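Local coordinates for hypothetical protein APE0525 (Aeropyrum pernix, PDB 2CX0), which is of unknown function but carries a PUA domain and may bind RNA, perhaps in translation initiation, at residues G74-P78 and R125-V129; Y77-Q81 and V168-G172; G93-K99 and V128-H134. All blocks are in the same frame, centred on the assembly; numbering follows the deposited sequence.

Contact 1 of 3, residues G74-P78 and R125-V129; sequences GRIYP and RGDVV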
ATOM      1  N   GLY A  74      -4.525  12.579  -3.560  1.00 21.08           N
ATOM      2  CA  GLY A  74      -5.702  12.696  -2.693  1.00 24.52           C
ATOM      3  C   GLY A  74      -6.462  11.393  -2.359  1.00 25.35           C
ATOM      4  O   GLY A  74      -7.557  11.417  -1.744  1.00 20.25           O
ATOM      5  N   ARG A  75      -5.912  10.251  -2.806  1.00 19.68           N
ATOM      6  CA  ARG A  75      -6.511   8.990  -2.510  1.00 16.07           C
ATOM      7  C   ARG A  75      -5.834   8.329  -1.305  1.00  8.14           C
ATOM      8  O   ARG A  75      -4.665   8.639  -0.982  1.00 12.69           O
ATOM      9  CB  ARG A  75      -6.397   8.030  -3.693  1.00 21.96           C
ATOM     10  CG  ARG A  75      -7.404   8.294  -4.780  1.00 31.91           C
ATOM     11  CD  ARG A  75      -7.580   7.062  -5.676  1.00 32.21           C
ATOM     12  NE  ARG A  75      -6.329   6.679  -6.335  1.00 33.38           N
ATOM     13  CZ  ARG A  75      -6.262   5.798  -7.339  1.00 30.43           C
ATOM     14  NH1 ARG A  75      -7.375   5.207  -7.809  1.00 19.62           N
ATOM     15  NH2 ARG A  75      -5.089   5.512  -7.886  1.00 20.34           N
ATOM     16  N   ILE A  76      -6.599   7.447  -0.665  1.00 10.79           N
ATOM     17  CA  ILE A  76      -6.097   6.738   0.505  1.00 12.97           C
ATOM     18  C   ILE A  76      -5.624   5.337   0.061  1.00 12.14           C
ATOM     19  O   ILE A  76      -6.364   4.598  -0.632  1.00 15.14           O
ATOM     20  CB  ILE A  76      -7.189   6.645   1.598  1.00 14.79           C
ATOM     21  CG1 ILE A  76      -7.470   8.067   2.152  1.00 18.47           C
ATOM     22  CG2 ILE A  76      -6.693   5.740   2.810  1.00  8.73           C
ATOM     23  CD1 ILE A  76      -8.923   8.230   2.534  1.00 28.85           C
ATOM     24  N   TYR A  77      -4.398   4.995   0.470  1.00 11.26           N
ATOM     25  CA  TYR A  77      -3.747   3.731   0.150  1.00 11.57           C
ATOM     26  C   TYR A  77      -3.374   2.930   1.413  1.00 14.44           C
ATOM     27  O   TYR A  77      -3.239   3.465   2.507  1.00 14.52           O
ATOM     28  CB  TYR A  77      -2.403   3.976  -0.578  1.00 12.39           C
ATOM     29  CG  TYR A  77      -2.502   4.557  -1.944  1.00 11.02           C
ATOM     30  CD1 TYR A  77      -2.309   3.755  -3.068  1.00 14.87           C
ATOM     31  CD2 TYR A  77      -2.817   5.916  -2.107  1.00 11.51           C
ATOM     32  CE1 TYR A  77      -2.431   4.303  -4.368  1.00 14.24           C
ATOM     33  CE2 TYR A  77      -2.953   6.488  -3.419  1.00 12.23           C
ATOM     34  CZ  TYR A  77      -2.756   5.660  -4.514  1.00 15.25           C
ATOM     35  OH  TYR A  77      -2.921   6.156  -5.773  1.00 15.24           O
ATOM     36  N   PRO A  78      -3.251   1.622   1.266  1.00 14.57           N
ATOM     37  CA  PRO A  78      -2.872   0.789   2.412  1.00  8.56           C
ATOM     38  C   PRO A  78      -1.330   0.719   2.470  1.00 15.25           C
ATOM     39  O   PRO A  78      -0.621   0.741   1.420  1.00 12.47           O
ATOM     40  CB  PRO A  78      -3.391  -0.615   2.053  1.00  9.18           C
ATOM     41  CG  PRO A  78      -3.321  -0.574   0.417  1.00 13.43           C
ATOM     42  CD  PRO A  78      -3.649   0.873   0.064  1.00 12.27           C
ATOM     43  N   ARG A 125      -6.799   0.742 -15.595  1.00 17.03           N
ATOM     44  CA  ARG A 125      -5.713   1.691 -15.438  1.00 19.85           C
ATOM     45  C   ARG A 125      -6.137   2.694 -14.367  1.00 20.15           C
ATOM     46  O   ARG A 125      -7.289   3.158 -14.375  1.00 17.93           O
ATOM     47  CB  ARG A 125      -5.469   2.418 -16.790  1.00 22.46           C
ATOM     48  CG  ARG A 125      -4.638   3.680 -16.719  1.00 26.23           C
ATOM     49  CD  ARG A 125      -4.162   4.101 -18.105  1.00 34.68           C
ATOM     50  NE  ARG A 125      -4.288   2.989 -19.029  1.00 47.92           N
ATOM     51  CZ  ARG A 125      -3.436   2.714 -20.014  1.00 52.68           C
ATOM     52  NH1 ARG A 125      -2.360   3.479 -20.214  1.00 53.40           N
ATOM     53  NH2 ARG A 125      -3.682   1.674 -20.806  1.00 56.71           N
ATOM     54  N   GLY A 126      -5.238   3.027 -13.435  1.00 16.34           N
ATOM     55  CA  GLY A 126      -5.578   4.016 -12.412  1.00 10.64           C
ATOM     56  C   GLY A 126      -6.017   3.418 -11.084  1.00 14.49           C
ATOM     57  O   GLY A 126      -6.027   4.128 -10.049  1.00 17.17           O
ATOM     58  N   ASP A 127      -6.385   2.132 -11.088  1.00 12.29           N
ATOM     59  CA  ASP A 127      -6.815   1.445  -9.859  1.00 13.49           C
ATOM     60  C   ASP A 127      -5.638   1.140  -8.980  1.00 17.04           C
ATOM     61  O   ASP A 127      -4.490   0.990  -9.499  1.00 16.29           O
ATOM     62  CB  ASP A 127      -7.477   0.117 -10.168  1.00 19.06           C
ATOM     63  CG  ASP A 127      -8.988   0.271 -10.476  1.00 25.12           C
ATOM     64  OD1 ASP A 127      -9.551   1.278 -10.016  1.00 24.03           O
ATOM     65  OD2 ASP A 127      -9.565  -0.621 -11.139  1.00 16.90           O
ATOM     66  N   VAL A 128      -5.911   1.050  -7.674  1.00 11.84           N
ATOM     67  CA  VAL A 128      -4.907   0.695  -6.689  1.00  9.95           C
ATOM     68  C   VAL A 128      -4.720  -0.830  -6.705  1.00 11.91           C
ATOM     69  O   VAL A 128      -5.689  -1.585  -6.596  1.00 13.10           O
ATOM     70  CB  VAL A 128      -5.352   1.085  -5.270  1.00 13.49           C
ATOM     71  CG1 VAL A 128      -4.255   0.700  -4.265  1.00 12.38           C
ATOM     72  CG2 VAL A 128      -5.695   2.596  -5.224  1.00 12.79           C
ATOM     73  N   VAL A 129      -3.469  -1.271  -6.844  1.00  8.92           N
ATOM     74  CA  VAL A 129      -3.181  -2.698  -6.804  1.00 11.51           C
ATOM     75  C   VAL A 129      -1.917  -2.934  -5.992  1.00 16.20           C
ATOM     76  O   VAL A 129      -1.154  -1.980  -5.721  1.00 17.58           O
ATOM     77  CB  VAL A 129      -2.962  -3.296  -8.209  1.00 11.53           C
ATOM     78  CG1 VAL A 129      -4.230  -3.090  -9.071  1.00 13.04           C
ATOM     79  CG2 VAL A 129      -1.652  -2.626  -8.917  1.00 13.94           C
TER

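Contact 2 of 3, residues Y77-Q81 and V168-G172; sequences YPTLQ and VHRLG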
ATOM      1  N   TYR A  77      -4.398   4.995   0.470  1.00 11.26           N
ATOM      2  CA  TYR A  77      -3.747   3.731   0.150  1.00 11.57           C
ATOM      3  C   TYR A  77      -3.374   2.930   1.413  1.00 14.44           C
ATOM      4  O   TYR A  77      -3.239   3.465   2.507  1.00 14.52           O
ATOM      5  CB  TYR A  77      -2.403   3.976  -0.578  1.00 12.39           C
ATOM      6  CG  TYR A  77      -2.502   4.557  -1.944  1.00 11.02           C
ATOM      7  CD1 TYR A  77      -2.309   3.755  -3.068  1.00 14.87           C
ATOM      8  CD2 TYR A  77      -2.817   5.916  -2.107  1.00 11.51           C
ATOM      9  CE1 TYR A  77      -2.431   4.303  -4.368  1.00 14.24           C
ATOM     10  CE2 TYR A  77      -2.953   6.488  -3.419  1.00 12.23           C
ATOM     11  CZ  TYR A  77      -2.756   5.660  -4.514  1.00 15.25           C
ATOM     12  OH  TYR A  77      -2.921   6.156  -5.773  1.00 15.24           O
ATOM     13  N   PRO A  78      -3.251   1.622   1.266  1.00 14.57           N
ATOM     14  CA  PRO A  78      -2.872   0.789   2.412  1.00  8.56           C
ATOM     15  C   PRO A  78      -1.330   0.719   2.470  1.00 15.25           C
ATOM     16  O   PRO A  78      -0.621   0.741   1.420  1.00 12.47           O
ATOM     17  CB  PRO A  78      -3.391  -0.615   2.053  1.00  9.18           C
ATOM     18  CG  PRO A  78      -3.321  -0.574   0.417  1.00 13.43           C
ATOM     19  CD  PRO A  78      -3.649   0.873   0.064  1.00 12.27           C
ATOM     20  N   THR A  79      -0.815   0.556   3.695  1.00 10.21           N
ATOM     21  CA  THR A  79       0.582   0.297   3.872  1.00 12.90           C
ATOM     22  C   THR A  79       0.738  -1.211   3.632  1.00 13.36           C
ATOM     23  O   THR A  79      -0.256  -1.997   3.588  1.00 12.10           O
ATOM     24  CB  THR A  79       1.000   0.491   5.325  1.00 12.47           C
ATOM     25  OG1 THR A  79       0.092  -0.291   6.178  1.00 10.80           O
ATOM     26  CG2 THR A  79       0.970   2.043   5.662  1.00 11.36           C
ATOM     27  N   LEU A  80       1.993  -1.642   3.541  1.00 11.73           N
ATOM     28  CA  LEU A  80       2.211  -3.101   3.411  1.00 16.27           C
ATOM     29  C   LEU A  80       1.805  -3.777   4.725  1.00 15.56           C
ATOM     30  O   LEU A  80       1.402  -4.951   4.726  1.00 12.03           O
ATOM     31  CB  LEU A  80       3.691  -3.415   3.097  1.00 16.91           C
ATOM     32  CG  LEU A  80       4.081  -2.912   1.696  1.00 15.11           C
ATOM     33  CD1 LEU A  80       5.491  -3.448   1.456  1.00 14.63           C
ATOM     34  CD2 LEU A  80       3.148  -3.467   0.564  1.00 17.01           C
ATOM     35  N   GLN A  81       1.959  -3.073   5.862  1.00 13.62           N
ATOM     36  CA  GLN A  81       1.531  -3.630   7.175  1.00 13.84           C
ATOM     37  C   GLN A  81       0.009  -3.912   7.156  1.00 15.03           C
ATOM     38  O   GLN A  81      -0.451  -4.915   7.720  1.00 18.62           O
ATOM     39  CB  GLN A  81       1.861  -2.657   8.346  1.00 11.87           C
ATOM     40  CG  GLN A  81       3.393  -2.548   8.651  1.00 13.08           C
ATOM     41  CD  GLN A  81       4.190  -1.685   7.668  1.00 16.14           C
ATOM     42  OE1 GLN A  81       3.602  -1.025   6.779  1.00 10.70           O
ATOM     43  NE2 GLN A  81       5.535  -1.665   7.838  1.00 16.28           N
ATOM     44  N   VAL A 168       3.867   3.438  -5.427  1.00 12.03           N
ATOM     45  CA  VAL A 168       3.438   4.488  -4.488  1.00 11.59           C
ATOM     46  C   VAL A 168       4.140   4.233  -3.119  1.00 11.09           C
ATOM     47  O   VAL A 168       4.715   5.127  -2.497  1.00 11.02           O
ATOM     48  CB  VAL A 168       1.931   4.479  -4.318  1.00 11.99           C
ATOM     49  CG1 VAL A 168       1.483   5.330  -3.060  1.00 14.12           C
ATOM     50  CG2 VAL A 168       1.303   5.038  -5.642  1.00 12.93           C
ATOM     51  N   HIS A 169       4.110   2.991  -2.661  1.00  9.92           N
ATOM     52  CA  HIS A 169       4.717   2.615  -1.379  1.00  9.91           C
ATOM     53  C   HIS A 169       5.320   1.213  -1.529  1.00 13.16           C
ATOM     54  O   HIS A 169       4.703   0.311  -2.165  1.00 13.41           O
ATOM     55  CB  HIS A 169       3.655   2.636  -0.268  1.00  9.34           C
ATOM     56  CG  HIS A 169       4.061   1.910   0.979  1.00 13.62           C
ATOM     57  ND1 HIS A 169       3.339   0.860   1.511  1.00 18.31           N
ATOM     58  CD2 HIS A 169       5.071   2.150   1.848  1.00  7.69           C
ATOM     59  CE1 HIS A 169       3.893   0.485   2.670  1.00  9.66           C
ATOM     60  NE2 HIS A 169       4.945   1.257   2.890  1.00 16.58           N
ATOM     61  N   ARG A 170       6.516   0.999  -0.949  1.00 11.91           N
ATOM     62  CA  ARG A 170       7.147  -0.299  -1.135  1.00  9.22           C
ATOM     63  C   ARG A 170       7.968  -0.744   0.067  1.00 13.39           C
ATOM     64  O   ARG A 170       8.313   0.064   0.921  1.00 10.75           O
ATOM     65  CB  ARG A 170       8.035  -0.292  -2.397  1.00 10.24           C
ATOM     66  CG  ARG A 170       9.139   0.810  -2.388  1.00  7.95           C
ATOM     67  CD  ARG A 170      10.416   0.414  -1.625  1.00  8.87           C
ATOM     68  NE  ARG A 170      11.385   1.532  -1.746  1.00  9.54           N
ATOM     69  CZ  ARG A 170      12.592   1.555  -1.179  1.00 15.44           C
ATOM     70  NH1 ARG A 170      13.015   0.502  -0.461  1.00 12.14           N
ATOM     71  NH2 ARG A 170      13.340   2.670  -1.291  1.00 11.23           N
ATOM     72  N   LEU A 171       8.237  -2.049   0.123  1.00 10.28           N
ATOM     73  CA  LEU A 171       8.998  -2.649   1.229  1.00  9.79           C
ATOM     74  C   LEU A 171      10.342  -1.910   1.486  1.00 12.35           C
ATOM     75  O   LEU A 171      11.176  -1.825   0.574  1.00 11.62           O
ATOM     76  CB  LEU A 171       9.306  -4.098   0.847  1.00 14.04           C
ATOM     77  CG  LEU A 171       9.325  -5.021   2.077  1.00 26.93           C
ATOM     78  CD1 LEU A 171       9.337  -6.535   1.702  1.00 27.39           C
ATOM     79  CD2 LEU A 171      10.485  -4.599   2.885  1.00 22.40           C
ATOM     80  N   GLY A 172      10.530  -1.373   2.696  1.00 11.03           N
ATOM     81  CA  GLY A 172      11.790  -0.696   2.974  1.00 12.73           C
ATOM     82  C   GLY A 172      11.856   0.808   2.702  1.00 12.82           C
ATOM     83  O   GLY A 172      12.916   1.411   2.904  1.00 10.97           O
TER

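Contact 3 of 3, residues G93-K99 and V128-H134; sequences GVVLVDK and VVAALYH. With SO4 (sulfate ion), chain B.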
ATOM      1  N   GLY A  93      -7.248  -5.727  -7.342  1.00 23.64           N
ATOM      2  CA  GLY A  93      -6.383  -6.693  -7.989  1.00 24.30           C
ATOM      3  C   GLY A  93      -4.974  -6.759  -7.421  1.00 18.63           C
ATOM      4  O   GLY A  93      -4.559  -5.905  -6.623  1.00 15.58           O
ATOM      5  N   VAL A  94      -4.262  -7.807  -7.786  1.00 11.45           N
ATOM      6  CA  VAL A  94      -2.882  -7.914  -7.384  1.00 15.97           C
ATOM      7  C   VAL A  94      -2.147  -8.461  -8.628  1.00 14.66           C
ATOM      8  O   VAL A  94      -2.773  -9.117  -9.484  1.00 14.63           O
ATOM      9  CB  VAL A  94      -2.650  -8.863  -6.190  1.00 25.60           C
ATOM     10  CG1 VAL A  94      -3.273  -8.299  -4.891  1.00 14.39           C
ATOM     11  CG2 VAL A  94      -3.095 -10.198  -6.552  1.00 21.14           C
ATOM     12  N   VAL A  95      -0.834  -8.193  -8.686  1.00 13.04           N
ATOM     13  CA  VAL A  95       0.013  -8.623  -9.797  1.00 11.21           C
ATOM     14  C   VAL A  95       1.110  -9.419  -9.164  1.00 14.53           C
ATOM     15  O   VAL A  95       1.736  -8.952  -8.193  1.00 12.41           O
ATOM     16  CB  VAL A  95       0.609  -7.382 -10.524  1.00 13.68           C
ATOM     17  CG1 VAL A  95       1.587  -7.816 -11.594  1.00 14.65           C
ATOM     18  CG2 VAL A  95      -0.553  -6.540 -11.155  1.00 17.95           C
ATOM     19  N   LEU A  96       1.340 -10.625  -9.679  1.00 11.01           N
ATOM     20  CA  LEU A  96       2.366 -11.490  -9.141  1.00 11.39           C
ATOM     21  C   LEU A  96       3.607 -11.249  -9.958  1.00  8.09           C
ATOM     22  O   LEU A  96       3.520 -11.056 -11.188  1.00 11.88           O
ATOM     23  CB  LEU A  96       1.922 -12.945  -9.269  1.00 11.95           C
ATOM     24  CG  LEU A  96       0.550 -13.224  -8.651  1.00 20.98           C
ATOM     25  CD1 LEU A  96       0.189 -14.709  -8.847  1.00 18.98           C
ATOM     26  CD2 LEU A  96       0.578 -12.835  -7.167  1.00 22.01           C
ATOM     27  N   VAL A  97       4.758 -11.252  -9.290  1.00 11.44           N
ATOM     28  CA  VAL A  97       6.031 -10.916  -9.963  1.00  8.42           C
ATOM     29  C   VAL A  97       7.106 -11.953  -9.685  1.00 12.76           C
ATOM     30  O   VAL A  97       7.059 -12.682  -8.677  1.00 11.43           O
ATOM     31  CB  VAL A  97       6.558  -9.497  -9.532  1.00 13.33           C
ATOM     32  CG1 VAL A  97       5.444  -8.448  -9.636  1.00 12.78           C
ATOM     33  CG2 VAL A  97       7.119  -9.521  -7.998  1.00  9.55           C
ATOM     34  N   ASP A  98       8.099 -11.995 -10.587  1.00 14.82           N
ATOM     35  CA  ASP A  98       9.205 -12.912 -10.440  1.00 16.15           C
ATOM     36  C   ASP A  98      10.199 -12.434  -9.368  1.00 15.73           C
ATOM     37  O   ASP A  98      10.068 -11.334  -8.838  1.00 13.01           O
ATOM     38  CB  ASP A  98       9.884 -13.212 -11.795  1.00 14.79           C
ATOM     39  CG  ASP A  98      10.506 -12.003 -12.484  1.00 16.05           C
ATOM     40  OD1 ASP A  98      10.920 -11.040 -11.846  1.00 16.56           O
ATOM     41  OD2 ASP A  98      10.629 -12.048 -13.723  1.00 21.22           O
ATOM     42  N   LYS A  99      11.174 -13.273  -9.022  1.00 14.34           N
ATOM     43  CA  LYS A  99      12.113 -12.922  -7.968  1.00 13.99           C
ATOM     44  C   LYS A  99      12.914 -11.653  -8.256  1.00 12.96           C
ATOM     45  O   LYS A  99      13.059 -10.808  -7.411  1.00 12.67           O
ATOM     46  CB  LYS A  99      13.103 -14.092  -7.679  1.00 12.47           C
ATOM     47  CG  LYS A  99      14.144 -13.732  -6.625  1.00 15.67           C
ATOM     48  CD  LYS A  99      15.169 -14.896  -6.437  1.00 26.58           C
ATOM     49  CE  LYS A  99      14.595 -16.029  -5.602  1.00 35.17           C
ATOM     50  NZ  LYS A  99      15.679 -17.044  -5.291  1.00 38.46           N
ATOM     51  N   VAL A 128      -5.911   1.050  -7.674  1.00 11.84           N
ATOM     52  CA  VAL A 128      -4.907   0.695  -6.689  1.00  9.95           C
ATOM     53  C   VAL A 128      -4.720  -0.830  -6.705  1.00 11.91           C
ATOM     54  O   VAL A 128      -5.689  -1.585  -6.596  1.00 13.10           O
ATOM     55  CB  VAL A 128      -5.352   1.085  -5.270  1.00 13.49           C
ATOM     56  CG1 VAL A 128      -4.255   0.700  -4.265  1.00 12.38           C
ATOM     57  CG2 VAL A 128      -5.695   2.596  -5.224  1.00 12.79           C
ATOM     58  N   VAL A 129      -3.469  -1.271  -6.844  1.00  8.92           N
ATOM     59  CA  VAL A 129      -3.181  -2.698  -6.804  1.00 11.51           C
ATOM     60  C   VAL A 129      -1.917  -2.934  -5.992  1.00 16.20           C
ATOM     61  O   VAL A 129      -1.154  -1.980  -5.721  1.00 17.58           O
ATOM     62  CB  VAL A 129      -2.962  -3.296  -8.209  1.00 11.53           C
ATOM     63  CG1 VAL A 129      -4.230  -3.090  -9.071  1.00 13.04           C
ATOM     64  CG2 VAL A 129      -1.652  -2.626  -8.917  1.00 13.94           C
ATOM     65  N   ALA A 130      -1.679  -4.194  -5.614  1.00  9.25           N
ATOM     66  CA  ALA A 130      -0.472  -4.549  -4.882  1.00 12.32           C
ATOM     67  C   ALA A 130       0.332  -5.523  -5.723  1.00 13.32           C
ATOM     68  O   ALA A 130      -0.272  -6.338  -6.431  1.00 10.92           O
ATOM     69  CB  ALA A 130      -0.799  -5.248  -3.512  1.00 10.06           C
ATOM     70  N   ALA A 131       1.665  -5.438  -5.636  1.00  7.94           N
ATOM     71  CA  ALA A 131       2.525  -6.377  -6.344  1.00  9.48           C
ATOM     72  C   ALA A 131       3.064  -7.368  -5.300  1.00 11.84           C
ATOM     73  O   ALA A 131       3.638  -6.950  -4.290  1.00 16.15           O
ATOM     74  CB  ALA A 131       3.692  -5.668  -7.010  1.00 10.90           C
ATOM     75  N   LEU A 132       2.948  -8.672  -5.600  1.00  9.27           N
ATOM     76  CA  LEU A 132       3.390  -9.699  -4.645  1.00  7.59           C
ATOM     77  C   LEU A 132       4.410 -10.638  -5.292  1.00  8.35           C
ATOM     78  O   LEU A 132       4.264 -11.061  -6.464  1.00 14.07           O
ATOM     79  CB  LEU A 132       2.213 -10.623  -4.231  1.00 10.49           C
ATOM     80  CG  LEU A 132       1.286 -10.161  -3.099  1.00 14.56           C
ATOM     81  CD1 LEU A 132       0.756  -8.714  -3.379  1.00 11.91           C
ATOM     82  CD2 LEU A 132       0.061 -11.171  -3.090  1.00 17.55           C
ATOM     83  N   TYR A 133       5.419 -11.001  -4.522  1.00 10.17           N
ATOM     84  CA  TYR A 133       6.413 -11.987  -5.043  1.00 10.56           C
ATOM     85  C   TYR A 133       5.578 -13.274  -5.187  1.00 14.80           C
ATOM     86  O   TYR A 133       4.959 -13.719  -4.200  1.00 17.82           O
ATOM     87  CB  TYR A 133       7.512 -12.178  -3.990  1.00 10.99           C
ATOM     88  CG  TYR A 133       8.492 -13.278  -4.343  1.00 18.05           C
ATOM     89  CD1 TYR A 133       8.788 -13.581  -5.686  1.00 13.78           C
ATOM     90  CD2 TYR A 133       9.160 -13.989  -3.344  1.00 20.12           C
ATOM     91  CE1 TYR A 133       9.757 -14.593  -6.018  1.00 19.21           C
ATOM     92  CE2 TYR A 133      10.114 -14.978  -3.657  1.00 22.65           C
ATOM     93  CZ  TYR A 133      10.406 -15.271  -4.975  1.00 24.67           C
ATOM     94  OH  TYR A 133      11.351 -16.246  -5.215  1.00 23.62           O
ATOM     95  N   HIS A 134       5.555 -13.874  -6.374  1.00 13.56           N
ATOM     96  CA  HIS A 134       4.717 -15.049  -6.614  1.00 14.35           C
ATOM     97  C   HIS A 134       4.944 -16.272  -5.722  1.00 14.54           C
ATOM     98  O   HIS A 134       3.990 -16.880  -5.271  1.00 15.31           O
ATOM     99  CB  HIS A 134       4.811 -15.490  -8.072  1.00 16.09           C
ATOM    100  CG  HIS A 134       6.003 -16.345  -8.369  1.00 17.73           C
ATOM    101  ND1 HIS A 134       5.960 -17.724  -8.305  1.00 20.34           N
ATOM    102  CD2 HIS A 134       7.285 -16.022  -8.647  1.00 23.28           C
ATOM    103  CE1 HIS A 134       7.169 -18.209  -8.530  1.00 20.60           C
ATOM    104  NE2 HIS A 134       7.993 -17.203  -8.741  1.00 26.45           N
TER
HETATM  105  S   SO4 B1001      11.883 -16.525 -10.721  1.00 38.31           S
HETATM  106  O1  SO4 B1001      12.512 -15.709 -11.773  1.00 36.75           O
HETATM  107  O2  SO4 B1001      12.961 -17.225  -9.995  1.00 44.19           O
HETATM  108  O3  SO4 B1001      11.027 -15.787  -9.761  1.00 41.28           O
HETATM  109  O4  SO4 B1001      11.080 -17.542 -11.379  1.00 42.47           O

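Contact 1 of 3, residues G74-P78 and R125-V129
The carbonyl oxygen of Gly126 is gripped by both terminal nitrogens of Arg75. Arg75 NH2 lies 2.7 Å from Gly126 O, and Arg75 NH1 lies 2.8 Å from the same oxygen. The guanidinium thus meets the carbonyl end-on, with the oxygen close to its plane. Both hydrogen bonds are bent (N-H...O 142° and 137°), as expected when two donors share one acceptor. A bend of the Arg75 chain at chi3 (-60°) turns the guanidinium to this oxygen. Arg75 NH2 also donates to Tyr77 OH (3.1 Å), which is hydrogen-bonded to Asp73 as well. These bonds fix the rotation of the guanidinium.

Val128 fills the angle between the two side chains. Val128 CG2 lies over the centre of one guanidinium face, 3.9 Å from Arg75 CZ. Val128 CG2 is also 3.8 Å from Tyr77 CE1. Val128 CG1 is 3.8 Å from Tyr77 CD1. Tyr33 adds a cation-pi contact to Arg75.

The contact joins the pre-PUA part of the chain (DUF1947) to the PUA domain, between edge strand 76-78 of the antiparallel sheet and the start of strand 128-133 in the mixed sheet. Val142 and Val144 of strand 138-145 pack against Tyr77, and helix 20-30 covers Ile76.

Contact 2 of 3, residues Y77-Q81 and V168-G172
Residues 77-81 and 168-171 run almost in the same direction, 6° apart end to end, with the CA atoms of Thr79 and His169 7.1 Å from each other. Val168 and His169 form a classic beta bulge opposite Val142, where strand 163-170 turns a corner.

Val168 sets CG1 over the centre of one face of the Tyr77 ring. This CH-pi contact measures 4.1 Å from Val168 CG1 to the centroid of the Tyr77 ring, 11° off the normal. CG2 of Val168 lies 4.0 Å from CE1 of Tyr77, nearer the rim of the ring. The two side chains cross at about a right angle.

His169 reaches across to the first turn of helix 80-86. Its CG stands anti to the backbone N (chi1 164°), which carries the imidazole to the Thr79-Leu80 peptide. The ring turns its edge to this backbone, with Leu80 N in the ring plane. His169 CE1 also meets CG of Leu80 at 3.5 Å. Leu80 points toward the second segment, and Leu80 CD1 lies 3.4 Å from Leu171 N and 3.9 Å from Leu171 CB. Trp176 of helix 174-183 touches both leucines.

Thr79 is the N-cap of helix 80-86. Its OG1 is hydrogen-bonded to Cys82 N and Pro66 O.

The contact joins the end of strand 76-78 and the start of helix 80-86, in the DUF1947 part of the chain, to the end of strand 163-170 in the mixed sheet. It is mainly apolar. Pro78 O is buried by it with no partner in the model, a probable energetic cost.

Contact 3 of 3, residues G93-K99 and V128-H134
The parallel strand pair of the PUA domain's mixed sheet brings 93-97 beside 128-133, and a sulfate ion sits at its C-terminal end. The strand axes approach to 4.6 Å and cross at -28°. Val95 N donates to Ala130 O, Leu132 N to Val95 O at 2.9 Å, and Val97 N to Leu132 O. His134 N closes the run on Val97 O at 3.0 Å, with an almost straight hydrogen bond (N-H...O 173°). At the other end, the bond from Ala130 N to Gly93 O is weak.

Side chains alternate between the two faces. Val94, Ala130, Leu96 and Leu132 share one. There CD2 of Leu96 rests 4.0 Å from CB of Leu132, and CG1 of Val94 meets the Ala130 methyl and Leu132 CD1. Val95 and Ala131 point to the other face, where Leu111 covers both. CG1 of Val97 lies 4.2 Å from CB of Ala131.

Strands 93-97 and 128-133 are the parallel neighbours in an otherwise antiparallel order: strand 116-121 flanks 93-97, and strand 138-145 flanks 128-133. Beyond Val97 the chain enters helix 99-107, with Asp98 as N-cap through OD1 to Ala101 N.

The sulfate, probably from the crystallisation liquor, meets this helix start. Sulfate O3 accepts from Lys99 N at 2.6 Å. Sulfate O3 also lies at the edge of the His134 ring, in its plane, 3.5 Å from His134 NE2. The Tyr133 ring sets its edge to Val97 O. Its CG is anti to the backbone N (chi1 173°), turning the ring back beside Lys99. The two side chains run alongside each other the same way, with Lys99 CE 3.3 Å from Tyr133 OH.

How the contacts relate
Contacts 1 and 2 share Tyr77 and Pro78 and lie with their centres about 11 Å apart. Both join strand 76-78, or the chain just after it, to the mixed sheet. Tyr77 meets Val128 in contact 1 and Val168 in contact 2, so one ring touches two parts of that sheet. Contact 1 shares Val128 and Val129 with contact 3, about 15 Å away between centres. Contact 3 lies wholly within the PUA domain. Its centre is about 13 Å from that of contact 2, and helix 80-86 leads along the chain to strand 93-97. The sulfate belongs to contact 3 alone, at the end of strand 128-133 remote from Val128.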